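Local coordinates for protein nicastrin (Dictyostelium purpureum, PDB 4R12) that probably serves as an essential subunit of gamma-secretase, the protease complex that cleaves Notch receptors and other integral membrane proteins within the membrane, at residues Val96-Lys101 with Gln149-Ile154; Ser206-Glu211 with Glu262-Phe267; Glu211-Leu216 with Lys318-Ile323. One frame throughout, in Å; residues are numbered along the deposited sequence.

Contact 1 belongs to the small lobe, whereas contacts 2 and 3 sit together in the large-lobe region, on the other side of the chain's centre, about 47 and 49 Å from contact 1 between centres. The centres of contacts 2 and 3 are about 8 Å apart and the two touch, sharing Glu-211 and meeting through neighbouring strands 262-268 and 214-220. Contact 2 is buried, contacts 1 and 3 partly so. In contact 1 one serine hydroxyl holds a loop to a helix; in contact 2 a carboxylate at the start of a buried strand takes the backbone N-H of a loop; contact 3 is main-chain pairing between strands that frays into solvent. Each lies beside an N-linked glycan.

Contact 1. Residues Val96-Lys101 with Gln149-Ile154; sequences VLTDTK and QTSVAI. With NAG (2-acetamido-2-deoxy-beta-D-glucopyranose), chain D.
Ser-151, on helix 148-160, faces the loop that leaves strand 90-96 and takes its main hold on Thr-98. The polar link is one nearly straight hydrogen bond, Thr-98 N to Ser-151 OG at 2.9 Å with an angle of 168° at the hydrogen. OG sits beside its own backbone N (chi1 -74°), and it also bonds to Asp-147 O, just before the helix begins, so the hydroxyl is gripped from both the loop and the approach to the helix. Thr-98 OG1 turns instead to Ile-146 O.

Van der Waals contacts surround this bond. Leu-97 reaches the helix backbone with CD2, 3.7 Å from Ser-151 O, and the same methyl comes within 4.3 Å of Ile-154 CG2. Asp-99 adds its CB, 3.8 Å from Val-152 CG2, and its OD1, which lies 3.6 Å from Ser-151 CB.

The charged contact goes to a residue further along the helix: Asp-99 OD2 makes a salt bridge to Arg-155 NE. An alanine here would probably leave Arg-155 without that mate and take the carboxylate cover off Ser-151 CB.

The sugar is bound through main chain, NAG N2 giving a hydrogen bond to Asp-99 O at 3.0 Å. That sugar belongs to the glycan on Asn-148, the first residue of the helix. The loop is therefore tied to the helix by a buried hydroxyl and an ion pair, and to the helix's glycan by an amide, so that backbone and side chain are both held.

Contact 2. Residues Ser206-Glu211 with Glu262-Phe267; sequences SKIDKE and EVVFAF. With NAG (2-acetamido-2-deoxy-beta-D-glucopyranose), chain B.
Glu-262 opens strand 262-268 and sends its side chain to the loop at Ile-208 and Asp-209. From CB, which points toward the loop, the chain goes to CG, set beside the backbone N, and CG packs 3.8 Å from Ile-208 CG2. A bend at the next bond (chi2 -78°) carries CD round to the loop backbone, 3.7 Å from Asp-209 N.

At the tip the two oxygens part company. OE2 accepts a nearly straight hydrogen bond from Asp-209 N at 2.9 Å. The N-H arrives from above the carboxylate plane, 48° out of it. OE2 also lies 3.4 Å from Asp-209 CB. OE1 bonds to Ser-205 OG, so both ends of the carboxylate are held by the loop, which should fix its rotation. The carboxylates of Asp-209 and Glu-262 stay apart, OD2 to OE2 at 5.2 Å, and their like charges would probably disfavour a closer approach.

Asp-209 is engaged within its own segment: OD1 accepts from Glu-211 N at 3.1 Å, an Asx turn that curls the loop before strand 214-220. Ile-208 completes the apolar side, its CD1 touching Val-264 CG2 at 3.8 Å with the two side chains nearly at a right angle, while Ile-208 N bonds to Gln-313 OE1.

Strand 262-268 lies between strand 192-203, antiparallel to it, and strand 214-220, parallel to it. The loop, fastened by Glu-262, is a connection that passes over the end of the strand lying between the two it joins, in the sheet of the large lobe, whose family belongs to the zinc exopeptidase clan.

Contact 3. Residues Glu211-Leu216 with Lys318-Ile323; sequences EKEIIL and KISTII. With NAG (2-acetamido-2-deoxy-beta-D-glucopyranose), chain B.
Ile-214 and Leu-216 pair in parallel with the strand of Ile-319 and Ile-322, and this is the tightly packed part. Ile-214 N bonds to Lys-318 O at 2.8 Å, and Ser-320 N returns to Ile-214 O at 2.9 Å, nearly straight at 175°. One residue further than regular pairing would put it, Thr-321 O takes Leu-216 N, and Leu-216 O then accepts from Ile-323 N at 2.8 Å. The extra residue makes a beta bulge, and Thr-321 N is buried in it without a partner.

Side chains line both faces. Leu-216 CB lies 4.0 Å from Ile-319 CG2 on one, where Leu-216 also packs against Phe-388 of helix 385-389. On the other, Ile-215 CD1 lies 3.5 Å from Thr-321 CB, the two side chains side by side.

Toward the solvent the pairing gives out. Glu-213 CB lies 3.4 Å from Ser-320 OG, and Lys-318 runs past the backbone, its CD 3.7 Å from Lys-212 O, beside the glycan on Asn-315.

Strand 214-220 also pairs in parallel with 262-268, making it an inner strand of the alpha/beta sheet expected for the large lobe, as in M28 aminopeptidase relatives.

Contact 1. Residues Val96-Lys101 with Gln149-Ile154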
loop_
_atom_site.group_PDB
_atom_site.type_symbol
_atom_site.label_atom_id
_atom_site.label_comp_id
_atom_site.label_asym_id
_atom_site.label_seq_id
_atom_site.Cartn_x
_atom_site.Cartn_y
_atom_site.Cartn_z
ATOM N N VAL A 96 -12.870 -11.931 -13.944
ATOM C CA VAL A 96 -12.621 -10.631 -14.556
ATOM C C VAL A 96 -11.371 -10.707 -15.424
ATOM O O VAL A 96 -10.288 -11.089 -14.963
ATOM C CB VAL A 96 -12.476 -9.511 -13.494
ATOM C CG1 VAL A 96 -12.118 -8.170 -14.165
ATOM C CG2 VAL A 96 -13.772 -9.394 -12.667
ATOM N N LEU A 97 -11.538 -10.344 -16.690
ATOM C CA LEU A 97 -10.464 -10.407 -17.667
ATOM C C LEU A 97 -9.569 -9.174 -17.562
ATOM O O LEU A 97 -10.054 -8.062 -17.341
ATOM C CB LEU A 97 -11.053 -10.521 -19.081
ATOM C CG LEU A 97 -12.045 -11.672 -19.317
ATOM C CD1 LEU A 97 -12.761 -11.470 -20.642
ATOM C CD2 LEU A 97 -11.343 -13.022 -19.291
ATOM N N THR A 98 -8.268 -9.371 -17.714
ATOM C CA THR A 98 -7.337 -8.250 -17.678
ATOM C C THR A 98 -6.524 -8.135 -18.964
ATOM O O THR A 98 -5.472 -7.496 -18.950
ATOM C CB THR A 98 -6.353 -8.368 -16.498
ATOM O OG1 THR A 98 -5.492 -9.498 -16.711
ATOM C CG2 THR A 98 -7.108 -8.553 -15.183
ATOM N N ASP A 99 -6.993 -8.750 -20.057
ATOM C CA ASP A 99 -6.289 -8.629 -21.341
ATOM C C ASP A 99 -6.593 -7.285 -22.012
ATOM O O ASP A 99 -5.871 -6.853 -22.912
ATOM C CB ASP A 99 -6.626 -9.792 -22.290
ATOM C CG ASP A 99 -8.125 -10.008 -22.477
ATOM O OD1 ASP A 99 -8.921 -9.686 -21.562
ATOM O OD2 ASP A 99 -8.506 -10.528 -23.554
ATOM N N THR A 100 -7.660 -6.632 -21.560
ATOM C CA THR A 100 -7.947 -5.242 -21.912
ATOM C C THR A 100 -8.121 -4.419 -20.633
ATOM O O THR A 100 -8.362 -4.977 -19.561
ATOM C CB THR A 100 -9.217 -5.107 -22.754
ATOM O OG1 THR A 100 -10.343 -5.561 -21.991
ATOM C CG2 THR A 100 -9.112 -5.909 -24.055
ATOM N N LYS A 101 -7.996 -3.101 -20.753
ATOM C CA LYS A 101 -8.148 -2.176 -19.630
ATOM C C LYS A 101 -9.497 -1.485 -19.695
ATOM O O LYS A 101 -10.171 -1.549 -20.718
ATOM C CB LYS A 101 -7.054 -1.106 -19.646
ATOM C CG LYS A 101 -5.654 -1.575 -19.280
ATOM C CD LYS A 101 -4.686 -0.397 -19.460
ATOM C CE LYS A 101 -3.250 -0.778 -19.128
ATOM N NZ LYS A 101 -2.993 -0.646 -17.675
ATOM N N GLN A 149 -2.349 -13.314 -20.398
ATOM C CA GLN A 149 -2.332 -14.514 -21.216
ATOM C C GLN A 149 -3.545 -15.402 -20.934
ATOM O O GLN A 149 -4.239 -15.828 -21.857
ATOM C CB GLN A 149 -1.028 -15.277 -20.971
ATOM C CG GLN A 149 -0.966 -16.659 -21.601
ATOM C CD GLN A 149 0.454 -17.202 -21.664
ATOM O OE1 GLN A 149 1.377 -16.506 -22.100
ATOM N NE2 GLN A 149 0.638 -18.445 -21.221
ATOM N N THR A 150 -3.817 -15.665 -19.658
ATOM C CA THR A 150 -4.954 -16.507 -19.297
ATOM C C THR A 150 -6.278 -15.863 -19.712
ATOM O O THR A 150 -7.196 -16.549 -20.150
ATOM C CB THR A 150 -4.970 -16.810 -17.782
ATOM O OG1 THR A 150 -3.699 -17.355 -17.398
ATOM C CG2 THR A 150 -6.065 -17.797 -17.426
ATOM N N SER A 151 -6.374 -14.539 -19.590
ATOM C CA SER A 151 -7.595 -13.840 -19.980
ATOM C C SER A 151 -7.900 -14.049 -21.459
ATOM O O SER A 151 -9.048 -14.298 -21.833
ATOM C CB SER A 151 -7.493 -12.341 -19.665
ATOM O OG SER A 151 -7.623 -12.108 -18.270
ATOM N N VAL A 152 -6.866 -13.946 -22.290
ATOM C CA VAL A 152 -7.020 -14.170 -23.725
ATOM C C VAL A 152 -7.660 -15.533 -23.985
ATOM O O VAL A 152 -8.620 -15.651 -24.751
ATOM C CB VAL A 152 -5.659 -14.072 -24.462
ATOM C CG1 VAL A 152 -5.792 -14.520 -25.925
ATOM C CG2 VAL A 152 -5.108 -12.653 -24.369
ATOM N N ALA A 153 -7.147 -16.554 -23.310
ATOM C CA ALA A 153 -7.617 -17.912 -23.533
ATOM C C ALA A 153 -9.048 -18.095 -23.008
ATOM O O ALA A 153 -9.886 -18.692 -23.671
ATOM C CB ALA A 153 -6.665 -18.906 -22.888
ATOM N N ILE A 154 -9.333 -17.542 -21.833
ATOM C CA ILE A 154 -10.656 -17.667 -21.230
ATOM C C ILE A 154 -11.712 -16.831 -21.963
ATOM O O ILE A 154 -12.885 -17.209 -22.023
ATOM C CB ILE A 154 -10.609 -17.271 -19.736
ATOM C CG1 ILE A 154 -9.734 -18.266 -18.976
ATOM C CG2 ILE A 154 -12.009 -17.240 -19.124
ATOM C CD1 ILE A 154 -10.226 -19.676 -19.090
HETATM C C1 NAG D . -1.843 -7.632 -22.912
HETATM C C2 NAG D . -1.966 -6.130 -22.920
HETATM C C3 NAG D . -1.980 -5.613 -24.337
HETATM C C4 NAG D . -0.850 -6.201 -25.172
HETATM C C5 NAG D . -0.848 -7.720 -24.999
HETATM C C6 NAG D . 0.273 -8.433 -25.696
HETATM C C7 NAG D . -3.168 -5.099 -21.141
HETATM C C8 NAG D . -4.485 -4.608 -20.674
HETATM N N2 NAG D . -3.176 -5.745 -22.277
HETATM O O3 NAG D . -1.894 -4.205 -24.260
HETATM O O4 NAG D . -1.072 -5.824 -26.528
HETATM O O5 NAG D . -0.675 -7.969 -23.629
HETATM O O6 NAG D . 1.506 -7.979 -25.170
HETATM O O7 NAG D . -2.159 -4.921 -20.516
#

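Contact 2. Residues Ser206-Glu211 with Glu262-Phe267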
loop_
_atom_site.group_PDB
_atom_site.type_symbol
_atom_site.label_atom_id
_atom_site.label_comp_id
_atom_site.label_asym_id
_atom_site.label_seq_id
_atom_site.Cartn_x
_atom_site.Cartn_y
_atom_site.Cartn_z
ATOM N N SER A 206 24.301 7.060 12.673
ATOM C CA SER A 206 24.421 5.765 13.338
ATOM C C SER A 206 23.653 5.805 14.657
ATOM O O SER A 206 23.084 4.812 15.111
ATOM C CB SER A 206 25.894 5.405 13.570
ATOM O OG SER A 206 26.501 6.265 14.518
ATOM N N LYS A 207 23.624 6.980 15.265
ATOM C CA LYS A 207 22.748 7.204 16.397
ATOM C C LYS A 207 22.247 8.642 16.324
ATOM O O LYS A 207 23.020 9.569 16.075
ATOM C CB LYS A 207 23.477 6.916 17.717
ATOM C CG LYS A 207 22.637 7.145 18.973
ATOM C CD LYS A 207 23.474 6.930 20.229
ATOM C CE LYS A 207 22.840 7.566 21.463
ATOM N NZ LYS A 207 21.626 6.835 21.911
ATOM N N ILE A 208 20.945 8.818 16.486
ATOM C CA ILE A 208 20.361 10.149 16.398
ATOM C C ILE A 208 20.815 10.986 17.595
ATOM O O ILE A 208 20.784 10.527 18.739
ATOM C CB ILE A 208 18.818 10.080 16.317
ATOM C CG1 ILE A 208 18.385 9.586 14.928
ATOM C CG2 ILE A 208 18.191 11.442 16.603
ATOM C CD1 ILE A 208 16.925 9.170 14.852
ATOM N N ASP A 209 21.286 12.198 17.304
ATOM C CA ASP A 209 21.700 13.161 18.324
ATOM C C ASP A 209 20.459 13.703 19.022
ATOM O O ASP A 209 19.677 14.434 18.411
ATOM C CB ASP A 209 22.510 14.289 17.665
ATOM C CG ASP A 209 23.056 15.312 18.661
ATOM O OD1 ASP A 209 22.709 15.269 19.860
ATOM O OD2 ASP A 209 23.831 16.183 18.219
ATOM N N LYS A 210 20.257 13.369 20.294
ATOM C CA LYS A 210 18.986 13.744 20.913
ATOM C C LYS A 210 18.886 15.243 21.213
ATOM O O LYS A 210 17.870 15.705 21.711
ATOM C CB LYS A 210 18.718 12.926 22.184
ATOM C CG LYS A 210 17.298 12.313 22.176
ATOM C CD LYS A 210 17.000 11.361 23.347
ATOM C CE LYS A 210 16.326 12.092 24.510
ATOM N NZ LYS A 210 15.174 11.334 25.084
ATOM N N GLU A 211 19.924 16.002 20.878
ATOM C CA GLU A 211 19.894 17.458 21.015
ATOM C C GLU A 211 19.475 18.167 19.725
ATOM O O GLU A 211 19.178 19.365 19.735
ATOM C CB GLU A 211 21.260 17.978 21.449
ATOM C CG GLU A 211 21.684 17.534 22.835
ATOM C CD GLU A 211 23.075 18.019 23.189
ATOM O OE1 GLU A 211 23.820 18.426 22.266
ATOM O OE2 GLU A 211 23.424 17.999 24.390
ATOM N N GLU A 262 18.682 16.387 12.216
ATOM C CA GLU A 262 18.580 14.981 11.855
ATOM C C GLU A 262 17.475 14.813 10.827
ATOM O O GLU A 262 16.470 15.529 10.867
ATOM C CB GLU A 262 18.292 14.122 13.089
ATOM C CG GLU A 262 19.376 14.155 14.142
ATOM C CD GLU A 262 20.574 13.285 13.801
ATOM O OE1 GLU A 262 20.586 12.640 12.727
ATOM O OE2 GLU A 262 21.507 13.242 14.622
ATOM N N VAL A 263 17.652 13.885 9.897
ATOM C CA VAL A 263 16.563 13.538 8.999
ATOM C C VAL A 263 16.179 12.087 9.236
ATOM O O VAL A 263 17.035 11.197 9.239
ATOM C CB VAL A 263 16.929 13.756 7.511
ATOM C CG1 VAL A 263 15.772 13.335 6.623
ATOM C CG2 VAL A 263 17.262 15.225 7.259
ATOM N N VAL A 264 14.888 11.865 9.458
ATOM C CA VAL A 264 14.337 10.526 9.594
ATOM C C VAL A 264 13.368 10.260 8.444
ATOM O O VAL A 264 12.461 11.048 8.192
ATOM C CB VAL A 264 13.607 10.339 10.945
ATOM C CG1 VAL A 264 12.807 9.040 10.951
ATOM C CG2 VAL A 264 14.603 10.351 12.090
ATOM N N PHE A 265 13.580 9.154 7.741
ATOM C CA PHE A 265 12.692 8.763 6.656
ATOM C C PHE A 265 11.761 7.692 7.179
ATOM O O PHE A 265 12.220 6.728 7.804
ATOM C CB PHE A 265 13.489 8.243 5.448
ATOM C CG PHE A 265 14.565 9.190 4.978
ATOM C CD1 PHE A 265 14.265 10.214 4.088
ATOM C CD2 PHE A 265 15.864 9.062 5.432
ATOM C CE1 PHE A 265 15.246 11.088 3.654
ATOM C CE2 PHE A 265 16.858 9.934 5.002
ATOM C CZ PHE A 265 16.540 10.949 4.112
ATOM N N ALA A 266 10.462 7.832 6.946
ATOM C CA ALA A 266 9.537 6.803 7.434
ATOM C C ALA A 266 8.608 6.294 6.338
ATOM O O ALA A 266 7.995 7.079 5.604
ATOM C CB ALA A 266 8.711 7.334 8.639
ATOM N N PHE A 267 8.515 4.968 6.235
ATOM C CA PHE A 267 7.622 4.305 5.296
ATOM C C PHE A 267 6.526 3.602 6.090
ATOM O O PHE A 267 6.775 2.524 6.639
ATOM C CB PHE A 267 8.389 3.281 4.433
ATOM C CG PHE A 267 9.423 3.900 3.512
ATOM C CD1 PHE A 267 10.619 4.401 4.011
ATOM C CD2 PHE A 267 9.193 3.971 2.146
ATOM C CE1 PHE A 267 11.560 4.969 3.157
ATOM C CE2 PHE A 267 10.134 4.536 1.285
ATOM C CZ PHE A 267 11.317 5.022 1.785
HETATM C C1 NAG B . 12.305 15.941 24.218
HETATM C C2 NAG B . 12.962 15.927 25.571
HETATM C C3 NAG B . 12.720 17.189 26.365
HETATM C C4 NAG B . 12.560 18.452 25.559
HETATM C C5 NAG B . 12.007 18.218 24.169
HETATM C C6 NAG B . 12.142 19.411 23.269
HETATM C C7 NAG B . 13.234 14.048 26.993
HETATM C C8 NAG B . 12.624 12.762 27.422
HETATM N N2 NAG B . 12.432 14.858 26.353
HETATM O O3 NAG B . 13.786 17.377 27.283
HETATM O O4 NAG B . 11.540 19.067 26.300
HETATM O O5 NAG B . 12.684 17.134 23.589
HETATM O O6 NAG B . 13.502 19.751 23.133
HETATM O O7 NAG B . 14.371 14.320 27.222
#

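Contact 3. Residues Glu211-Leu216 with Lys318-Ile323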
loop_
_atom_site.group_PDB
_atom_site.type_symbol
_atom_site.label_atom_id
_atom_site.label_comp_id
_atom_site.label_asym_id
_atom_site.label_seq_id
_atom_site.Cartn_x
_atom_site.Cartn_y
_atom_site.Cartn_z
ATOM N N GLU A 211 19.924 16.002 20.878
ATOM C CA GLU A 211 19.894 17.458 21.015
ATOM C C GLU A 211 19.475 18.167 19.725
ATOM O O GLU A 211 19.178 19.365 19.735
ATOM C CB GLU A 211 21.260 17.978 21.449
ATOM C CG GLU A 211 21.684 17.534 22.835
ATOM C CD GLU A 211 23.075 18.019 23.189
ATOM O OE1 GLU A 211 23.820 18.426 22.266
ATOM O OE2 GLU A 211 23.424 17.999 24.390
ATOM N N LYS A 212 19.473 17.442 18.614
ATOM C CA LYS A 212 19.135 18.046 17.334
ATOM C C LYS A 212 17.640 17.931 17.059
ATOM O O LYS A 212 16.976 17.030 17.563
ATOM C CB LYS A 212 19.932 17.394 16.188
ATOM C CG LYS A 212 21.407 17.818 16.075
ATOM C CD LYS A 212 22.018 17.269 14.784
ATOM C CE LYS A 212 23.515 17.549 14.673
ATOM N NZ LYS A 212 24.043 17.110 13.342
ATOM N N GLU A 213 17.116 18.847 16.255
ATOM C CA GLU A 213 15.749 18.728 15.768
ATOM C C GLU A 213 15.675 17.671 14.672
ATOM O O GLU A 213 16.663 17.401 14.000
ATOM C CB GLU A 213 15.250 20.079 15.250
ATOM C CG GLU A 213 15.142 21.143 16.342
ATOM C CD GLU A 213 14.585 22.451 15.819
ATOM O OE1 GLU A 213 14.577 22.642 14.586
ATOM O OE2 GLU A 213 14.148 23.286 16.640
ATOM N N ILE A 214 14.508 17.063 14.506
ATOM C CA ILE A 214 14.322 16.023 13.496
ATOM C C ILE A 214 13.425 16.504 12.365
ATOM O O ILE A 214 12.346 17.031 12.606
ATOM C CB ILE A 214 13.708 14.743 14.106
ATOM C CG1 ILE A 214 14.666 14.109 15.117
ATOM C CG2 ILE A 214 13.360 13.737 13.015
ATOM C CD1 ILE A 214 14.030 12.988 15.948
ATOM N N ILE A 215 13.894 16.345 11.134
ATOM C CA ILE A 215 13.057 16.508 9.953
ATOM C C ILE A 215 12.491 15.129 9.609
ATOM O O ILE A 215 13.242 14.201 9.349
ATOM C CB ILE A 215 13.844 17.053 8.742
ATOM C CG1 ILE A 215 14.581 18.348 9.094
ATOM C CG2 ILE A 215 12.926 17.231 7.529
ATOM C CD1 ILE A 215 13.681 19.440 9.561
ATOM N N LEU A 216 11.171 14.997 9.632
ATOM C CA LEU A 216 10.534 13.734 9.307
ATOM C C LEU A 216 10.017 13.770 7.870
ATOM O O LEU A 216 9.170 14.599 7.524
ATOM C CB LEU A 216 9.389 13.445 10.271
ATOM C CG LEU A 216 8.627 12.148 10.004
ATOM C CD1 LEU A 216 9.573 10.944 10.097
ATOM C CD2 LEU A 216 7.459 12.018 10.979
ATOM N N LYS A 318 11.058 16.593 19.516
ATOM C CA LYS A 318 12.118 17.060 18.638
ATOM C C LYS A 318 11.773 17.051 17.155
ATOM O O LYS A 318 12.496 17.608 16.368
ATOM C CB LYS A 318 13.371 16.260 18.811
ATOM C CG LYS A 318 14.089 16.444 20.107
ATOM C CD LYS A 318 14.637 17.827 20.298
ATOM C CE LYS A 318 15.143 17.956 21.721
ATOM N NZ LYS A 318 16.242 18.918 21.874
ATOM N N ILE A 319 10.689 16.397 16.781
ATOM C CA ILE A 319 10.248 16.462 15.384
ATOM C C ILE A 319 9.780 17.892 15.087
ATOM O O ILE A 319 8.831 18.400 15.697
ATOM C CB ILE A 319 9.137 15.435 15.087
ATOM C CG1 ILE A 319 9.637 14.021 15.391
ATOM C CG2 ILE A 319 8.691 15.518 13.632
ATOM C CD1 ILE A 319 8.531 12.972 15.427
ATOM N N SER A 320 10.470 18.553 14.169
ATOM C CA SER A 320 10.301 19.994 13.995
ATOM C C SER A 320 9.767 20.360 12.611
ATOM O O SER A 320 9.464 21.526 12.357
ATOM C CB SER A 320 11.630 20.709 14.237
ATOM O OG SER A 320 12.557 20.398 13.206
ATOM N N THR A 321 9.660 19.362 11.734
ATOM C CA THR A 321 9.147 19.544 10.377
ATOM C C THR A 321 8.683 18.207 9.831
ATOM O O THR A 321 9.389 17.222 9.950
ATOM C CB THR A 321 10.213 20.109 9.414
ATOM O OG1 THR A 321 10.625 21.414 9.846
ATOM C CG2 THR A 321 9.658 20.201 8.001
ATOM N N ILE A 322 7.496 18.165 9.237
ATOM C CA ILE A 322 7.038 16.935 8.608
ATOM C C ILE A 322 6.773 17.168 7.131
ATOM O O ILE A 322 6.003 18.056 6.767
ATOM C CB ILE A 322 5.758 16.394 9.280
ATOM C CG1 ILE A 322 6.054 15.985 10.727
ATOM C CG2 ILE A 322 5.208 15.217 8.487
ATOM C CD1 ILE A 322 4.818 15.552 11.510
ATOM N N ILE A 323 7.424 16.379 6.285
ATOM C CA ILE A 323 7.153 16.368 4.859
ATOM C C ILE A 323 6.533 15.011 4.472
ATOM O O ILE A 323 7.117 13.961 4.750
ATOM C CB ILE A 323 8.447 16.594 4.037
ATOM C CG1 ILE A 323 9.238 17.787 4.587
ATOM C CG2 ILE A 323 8.134 16.779 2.557
ATOM C CD1 ILE A 323 8.537 19.114 4.388
HETATM C C1 NAG B . 12.305 15.941 24.218
HETATM C C2 NAG B . 12.962 15.927 25.571
HETATM C C3 NAG B . 12.720 17.189 26.365
HETATM C C4 NAG B . 12.560 18.452 25.559
HETATM C C5 NAG B . 12.007 18.218 24.169
HETATM C C6 NAG B . 12.142 19.411 23.269
HETATM C C7 NAG B . 13.234 14.048 26.993
HETATM C C8 NAG B . 12.624 12.762 27.422
HETATM N N2 NAG B . 12.432 14.858 26.353
HETATM O O3 NAG B . 13.786 17.377 27.283
HETATM O O4 NAG B . 11.540 19.067 26.300
HETATM O O5 NAG B . 12.684 17.134 23.589
HETATM O O6 NAG B . 13.502 19.751 23.133
HETATM O O7 NAG B . 14.371 14.320 27.222
#